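Local atomic coordinates of putative phosphonate binding protein for ABC transporter (Prochlorococcus marinus str. MIT 9301, PDB entry 5LQ5), a protein that probably serves as the periplasmic solute-binding component of an ABC transporter, binding phosphite strongly and methylphosphonate and phosphate only very weakly. Residues F90-V95 with L131-F136; P201-Y206 with K261-I266. All coordinates share one frame; numbering follows the deposited sequence.

Overall arrangement
Both interactions lie beside the hinge of a two-lobed periplasmic binding protein, their centres about 11 Å apart, and interaction 1 closes along the chain before interaction 2 opens. In interaction 1, strand 92-97 of the five-stranded sheet packs against helix 127-139. In interaction 2, the loop leading from strand 194-199, the edge strand beside 92-97, to strand 207-210 of the six-stranded sheet meets helix 261-269. Tyr203 joins them: its OH lies 2.6 Å from Ser92 OG and its O lies 2.8 Å from Phe90 N, both probable hydrogen bonds. The sheet-helix packing of one lobe is thus tied directly to the connection carrying the phosphite-pocket residues Asp205 and Tyr206.

Interaction 1 (F90-V95 with L131-F136); sequences FKSVFV and LMPEYF
Phe94 and Ser92, two residues apart on one side of strand 92-97, reach Pro133 on helix 127-139, a sheet-helix layer in one lobe of the periplasmic binding protein fold. The CB of Phe94 remains well short of the helix, and CG, anti to the carbonyl carbon (chi1 -73°), sends the ring across the gap. Farther out, CE1 and CE2 of Phe94 flank Pro133 CB about evenly, at 4.5 and 4.4 Å. At the tip, CZ packs 3.9 Å from Pro133 CB. The carbonyl of Pro133 also meets this end of the ring: its O lies 3.8 Å from Phe94 CZ, at the ring's edge and in its plane, near the CZ hydrogen and not over the pi cloud. Pro133 interrupts the helical bonding, since its N makes no bond to the preceding turn and the helix kinks there. While CB of the proline serves the Phe94 contact, Ser92 OG meets its CG and CD corner. The serine hydroxyl is hydrogen-bonded to Ser128 O, at the start of the same helix, and to Tyr203 OH, which fixes its rotation. Ala174 of the adjoining strand 172-176 touches Pro133 as well. Ser92 OG lies 3.9 Å from both CG and CD of Pro133.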
loop_
_atom_site.group_PDB
_atom_site.type_symbol
_atom_site.label_atom_id
_atom_site.label_comp_id
_atom_site.label_asym_id
_atom_site.label_seq_id
_atom_site.Cartn_x
_atom_site.Cartn_y
_atom_site.Cartn_z
ATOM N N PHE A 90 4.535 -10.218 -0.557
ATOM C CA PHE A 90 4.917 -8.881 -0.101
ATOM C C PHE A 90 5.479 -8.981 1.328
ATOM O O PHE A 90 5.091 -9.844 2.090
ATOM C CB PHE A 90 3.724 -7.919 -0.162
ATOM C CG PHE A 90 4.118 -6.492 -0.385
ATOM C CD1 PHE A 90 4.433 -6.061 -1.651
ATOM C CD2 PHE A 90 4.228 -5.571 0.670
ATOM C CE1 PHE A 90 4.877 -4.791 -1.898
ATOM C CE2 PHE A 90 4.653 -4.269 0.414
ATOM C CZ PHE A 90 4.993 -3.881 -0.873
ATOM N N LYS A 91 6.363 -8.048 1.656
ATOM C CA LYS A 91 7.034 -7.989 2.954
ATOM C C LYS A 91 7.093 -6.576 3.538
ATOM O O LYS A 91 7.096 -5.587 2.808
ATOM C CB LYS A 91 8.471 -8.526 2.873
ATOM C CG LYS A 91 8.547 -9.949 2.393
ATOM C CD LYS A 91 10.009 -10.310 2.151
ATOM C CE LYS A 91 10.145 -11.765 1.744
ATOM N NZ LYS A 91 11.588 -12.113 1.648
ATOM N N SER A 92 7.135 -6.529 4.868
ATOM C CA SER A 92 7.447 -5.316 5.591
ATOM C C SER A 92 8.878 -5.375 6.100
ATOM O O SER A 92 9.490 -6.448 6.232
ATOM C CB SER A 92 6.529 -5.131 6.794
ATOM O OG SER A 92 5.148 -5.116 6.430
ATOM N N VAL A 93 9.362 -4.200 6.455
ATOM C CA VAL A 93 10.572 -4.025 7.245
ATOM C C VAL A 93 10.278 -3.254 8.515
ATOM O O VAL A 93 9.416 -2.348 8.570
ATOM C CB VAL A 93 11.705 -3.319 6.471
ATOM C CG1 VAL A 93 12.109 -4.184 5.287
ATOM C CG2 VAL A 93 11.328 -1.895 6.018
ATOM N N PHE A 94 10.951 -3.687 9.564
ATOM C CA PHE A 94 11.120 -2.913 10.764
ATOM C C PHE A 94 12.448 -2.181 10.672
ATOM O O PHE A 94 13.471 -2.790 10.342
ATOM C CB PHE A 94 11.089 -3.789 12.004
ATOM C CG PHE A 94 9.711 -4.319 12.359
ATOM C CD1 PHE A 94 8.988 -3.792 13.408
ATOM C CD2 PHE A 94 9.154 -5.361 11.653
ATOM C CE1 PHE A 94 7.747 -4.313 13.752
ATOM C CE2 PHE A 94 7.896 -5.883 11.969
ATOM C CZ PHE A 94 7.183 -5.352 13.018
ATOM N N VAL A 95 12.435 -0.894 10.971
ATOM C CA VAL A 95 13.611 -0.043 10.979
ATOM C C VAL A 95 13.791 0.613 12.335
ATOM O O VAL A 95 12.793 0.878 13.058
ATOM C CB VAL A 95 13.600 1.012 9.878
ATOM C CG1 VAL A 95 13.526 0.376 8.508
ATOM C CG2 VAL A 95 12.506 2.031 10.059
ATOM N N LEU A 131 -1.099 -3.561 9.806
ATOM C CA LEU A 131 -1.787 -4.816 10.088
ATOM C C LEU A 131 -0.788 -5.947 10.292
ATOM O O LEU A 131 -0.815 -6.655 11.324
ATOM C CB LEU A 131 -2.787 -5.162 8.987
ATOM C CG LEU A 131 -3.677 -6.366 9.312
ATOM C CD1 LEU A 131 -4.752 -6.015 10.342
ATOM C CD2 LEU A 131 -4.276 -6.978 8.036
ATOM N N MET A 132 0.056 -6.155 9.295
ATOM C CA MET A 132 0.998 -7.263 9.371
ATOM C C MET A 132 2.083 -7.025 10.428
ATOM O O MET A 132 2.363 -7.926 11.205
ATOM C CB MET A 132 1.497 -7.611 7.988
ATOM C CG MET A 132 0.372 -8.139 7.066
ATOM S SD MET A 132 -0.663 -9.478 7.707
ATOM C CE MET A 132 0.609 -10.711 7.951
ATOM N N PRO A 133 2.650 -5.807 10.507
ATOM C CA PRO A 133 3.575 -5.527 11.623
ATOM C C PRO A 133 3.004 -5.820 13.006
ATOM O O PRO A 133 3.687 -6.460 13.841
ATOM C CB PRO A 133 3.902 -4.046 11.424
ATOM C CG PRO A 133 3.943 -3.914 9.914
ATOM C CD PRO A 133 2.765 -4.746 9.465
ATOM N N GLU A 134 1.757 -5.405 13.250
ATOM C CA GLU A 134 1.097 -5.684 14.535
ATOM C C GLU A 134 0.908 -7.202 14.767
ATOM O O GLU A 134 1.155 -7.706 15.869
ATOM C CB GLU A 134 -0.235 -4.936 14.700
ATOM C CG GLU A 134 -0.790 -5.075 16.118
ATOM C CD GLU A 134 -1.906 -4.109 16.503
ATOM O OE1 GLU A 134 -2.374 -3.318 15.671
ATOM O OE2 GLU A 134 -2.341 -4.177 17.676
ATOM N N TYR A 135 0.442 -7.894 13.734
ATOM C CA TYR A 135 0.320 -9.349 13.778
ATOM C C TYR A 135 1.629 -10.017 14.209
ATOM O O TYR A 135 1.633 -10.873 15.095
ATOM C CB TYR A 135 -0.165 -9.871 12.408
ATOM C CG TYR A 135 -0.368 -11.346 12.281
ATOM C CD1 TYR A 135 -1.486 -11.961 12.841
ATOM C CD2 TYR A 135 0.489 -12.102 11.516
ATOM C CE1 TYR A 135 -1.687 -13.320 12.685
ATOM C CE2 TYR A 135 0.300 -13.449 11.331
ATOM C CZ TYR A 135 -0.792 -14.047 11.910
ATOM O OH TYR A 135 -0.958 -15.383 11.711
ATOM N N PHE A 136 2.723 -9.628 13.576
ATOM C CA PHE A 136 4.050 -10.216 13.875
ATOM C C PHE A 136 4.565 -9.837 15.258
ATOM O O PHE A 136 5.096 -10.682 16.006
ATOM C CB PHE A 136 5.067 -9.901 12.800
ATOM C CG PHE A 136 4.722 -10.454 11.439
ATOM C CD1 PHE A 136 4.398 -11.796 11.251
ATOM C CD2 PHE A 136 4.715 -9.607 10.349
ATOM C CE1 PHE A 136 4.081 -12.273 9.984
ATOM C CE2 PHE A 136 4.402 -10.074 9.083
ATOM C CZ PHE A 136 4.081 -11.407 8.890
#

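Interaction 2 (P201-Y206 with K261-I266); sequences PEYVDY and KNIEEI. With PO3 (phosphite ion), chain B.
The Tyr203 ring and Ile263 CD1 meet obliquely, the closest approach being 4.4 Å from Tyr203 CB to Ile263 CD1. On the pocket side of the loop, the Tyr206 ring sits obliquely against the phosphite ion, its OH 3.6 Å from P. It approaches the side of P that bears no oxygen, where the P-H bond would be expected to point. Trp62 meets this ring with planes about 15° apart, Phe90 packs on it edge-to-face, and Asp13 and Asn176 hydrogen-bond its OH. A phenylalanine here would probably leave Asp13 and Asn176 without their common hydroxyl partner and the ring less firmly placed against the phosphite, though still packed on Trp62 and Phe90. The Asp205 carboxylate, its CG anti to the backbone N (chi1 -161°), carries OD2 to 2.5 Å from phosphite O1, while OD1 is held by Gly65 N. Behind these pocket residues, Val204 CG1 packs against Ile263 CG1 of helix 261-269, the two side chains crossing at a slant; their 3.4 Å separation is doubtful, since Val204 has two conformers. Ile263 CD1 also comes within 3.5 Å of Val204 O, a buried carbonyl oxygen without a polar partner. A water, 3.0 Å from Val204 N and likewise from Asn262 ND2, accepts from both and links loop to helix. A connection that passes from one lobe to the other and carries ligand contacts, with a C-terminal helix against its back, fits the interlobe hinge and anion cleft of a type II periplasmic binding protein.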
loop_
_atom_site.group_PDB
_atom_site.type_symbol
_atom_site.label_atom_id
_atom_site.label_comp_id
_atom_site.label_asym_id
_atom_site.label_seq_id
_atom_site.Cartn_x
_atom_site.Cartn_y
_atom_site.Cartn_z
ATOM N N PRO A 201 7.991 -12.203 7.324
ATOM C CA PRO A 201 7.434 -13.159 6.383
ATOM C C PRO A 201 6.534 -12.492 5.337
ATOM O O PRO A 201 6.144 -11.326 5.480
ATOM C CB PRO A 201 6.596 -14.083 7.275
ATOM C CG PRO A 201 7.196 -13.983 8.624
ATOM C CD PRO A 201 7.611 -12.546 8.713
ATOM N N GLU A 202 6.253 -13.255 4.297
ATOM C CA GLU A 202 5.430 -12.814 3.151
ATOM C C GLU A 202 3.931 -12.868 3.420
ATOM O O GLU A 202 3.454 -13.695 4.207
ATOM C CB GLU A 202 5.691 -13.685 1.912
ATOM C CG GLU A 202 7.131 -13.624 1.412
ATOM C CD GLU A 202 7.606 -14.883 0.695
ATOM O OE1 GLU A 202 7.207 -16.005 1.062
ATOM O OE2 GLU A 202 8.415 -14.748 -0.245
ATOM N N TYR A 203 3.216 -11.998 2.714
ATOM C CA TYR A 203 1.752 -11.896 2.771
ATOM C C TYR A 203 1.289 -11.221 1.456
ATOM O O TYR A 203 2.105 -10.734 0.689
ATOM C CB TYR A 203 1.264 -11.125 4.041
ATOM C CG TYR A 203 1.939 -9.801 4.197
ATOM C CD1 TYR A 203 1.450 -8.691 3.504
ATOM C CD2 TYR A 203 3.104 -9.656 4.970
ATOM C CE1 TYR A 203 2.083 -7.468 3.591
ATOM C CE2 TYR A 203 3.740 -8.424 5.072
ATOM C CZ TYR A 203 3.231 -7.335 4.357
ATOM O OH TYR A 203 3.854 -6.106 4.410
ATOM N N VAL A 204 -0.027 -11.160 1.232
ATOM C CA VAL A 204 -0.571 -10.526 0.004
ATOM C C VAL A 204 -0.832 -9.038 0.275
ATOM O O VAL A 204 -1.218 -8.684 1.374
ATOM C CB VAL A 204 -1.869 -11.202 -0.489
ATOM C CG1 VAL A 204 -3.045 -10.912 0.416
ATOM C CG2 VAL A 204 -2.191 -10.754 -1.888
ATOM N N ASP A 205 -0.667 -8.175 -0.727
ATOM C CA ASP A 205 -0.869 -6.740 -0.496
ATOM C C ASP A 205 -1.595 -6.029 -1.652
ATOM O O ASP A 205 -2.837 -6.131 -1.776
ATOM C CB ASP A 205 0.436 -6.068 -0.044
ATOM C CG ASP A 205 0.196 -4.702 0.658
ATOM O OD1 ASP A 205 -0.966 -4.200 0.667
ATOM O OD2 ASP A 205 1.155 -4.175 1.281
ATOM N N TYR A 206 -0.867 -5.229 -2.428
ATOM C CA TYR A 206 -1.529 -4.240 -3.264
ATOM C C TYR A 206 -2.271 -4.820 -4.448
ATOM O O TYR A 206 -1.885 -5.853 -4.998
ATOM C CB TYR A 206 -0.537 -3.209 -3.789
ATOM C CG TYR A 206 0.106 -2.314 -2.762
ATOM C CD1 TYR A 206 -0.322 -1.009 -2.624
ATOM C CD2 TYR A 206 1.184 -2.722 -1.987
ATOM C CE1 TYR A 206 0.258 -0.138 -1.728
ATOM C CE2 TYR A 206 1.788 -1.860 -1.055
ATOM C CZ TYR A 206 1.346 -0.560 -0.954
ATOM O OH TYR A 206 1.987 0.267 -0.024
ATOM N N LYS A 261 -8.138 -13.700 1.535
ATOM C CA LYS A 261 -8.748 -14.375 2.691
ATOM C C LYS A 261 -7.952 -14.231 3.991
ATOM O O LYS A 261 -8.502 -13.918 5.041
ATOM C CB LYS A 261 -8.953 -15.882 2.376
ATOM C CG LYS A 261 -9.765 -16.670 3.383
ATOM C CD LYS A 261 -9.733 -18.156 3.026
ATOM C CE LYS A 261 -10.170 -19.070 4.166
ATOM N NZ LYS A 261 -9.087 -19.396 5.146
ATOM N N ASN A 262 -6.648 -14.434 3.894
ATOM C CA ASN A 262 -5.768 -14.354 5.079
ATOM C C ASN A 262 -5.704 -12.912 5.618
ATOM O O ASN A 262 -5.805 -12.686 6.820
ATOM C CB ASN A 262 -4.378 -14.894 4.753
ATOM C CG ASN A 262 -3.414 -14.763 5.899
ATOM O OD1 ASN A 262 -3.529 -15.442 6.940
ATOM N ND2 ASN A 262 -2.460 -13.869 5.738
ATOM N N ILE A 263 -5.632 -11.927 4.711
ATOM C CA ILE A 263 -5.643 -10.535 5.180
ATOM C C ILE A 263 -6.968 -10.220 5.878
ATOM O O ILE A 263 -6.993 -9.605 6.937
ATOM C CB ILE A 263 -5.414 -9.555 4.016
ATOM C CG1 ILE A 263 -4.007 -9.701 3.424
ATOM C CG2 ILE A 263 -5.660 -8.098 4.453
ATOM C CD1 ILE A 263 -2.848 -9.580 4.368
ATOM N N GLU A 264 -8.069 -10.672 5.275
ATOM C CA GLU A 264 -9.382 -10.448 5.878
ATOM C C GLU A 264 -9.451 -11.064 7.272
ATOM O O GLU A 264 -9.930 -10.436 8.204
ATOM C CB GLU A 264 -10.540 -10.968 4.992
ATOM C CG GLU A 264 -11.914 -10.573 5.520
ATOM C CD GLU A 264 -13.079 -10.837 4.587
ATOM O OE1 GLU A 264 -12.903 -11.376 3.467
ATOM O OE2 GLU A 264 -14.211 -10.436 4.994
ATOM N N GLU A 265 -8.969 -12.295 7.393
ATOM C CA GLU A 265 -9.025 -13.003 8.704
ATOM C C GLU A 265 -8.188 -12.328 9.777
ATOM O O GLU A 265 -8.608 -12.189 10.927
ATOM C CB GLU A 265 -8.581 -14.459 8.522
ATOM C CG GLU A 265 -9.635 -15.246 7.727
ATOM C CD GLU A 265 -9.194 -16.657 7.363
ATOM O OE1 GLU A 265 -8.015 -17.021 7.584
ATOM O OE2 GLU A 265 -10.049 -17.416 6.865
ATOM N N ILE A 266 -7.001 -11.892 9.382
ATOM C CA ILE A 266 -6.124 -11.134 10.280
ATOM C C ILE A 266 -6.803 -9.804 10.669
ATOM O O ILE A 266 -6.800 -9.421 11.835
ATOM C CB ILE A 266 -4.694 -10.970 9.712
ATOM C CG1 ILE A 266 -3.987 -12.344 9.589
ATOM C CG2 ILE A 266 -3.884 -9.994 10.574
ATOM C CD1 ILE A 266 -2.613 -12.326 8.943
HETATM P P PO3 B . -0.437 -0.942 2.298
HETATM O O1 PO3 B . 0.647 -2.045 2.537
HETATM O O2 PO3 B . -1.900 -1.356 2.739
HETATM O O3 PO3 B . -0.011 0.412 2.930
HETATM O O HOH W 1 -1.744 -12.906 3.019
#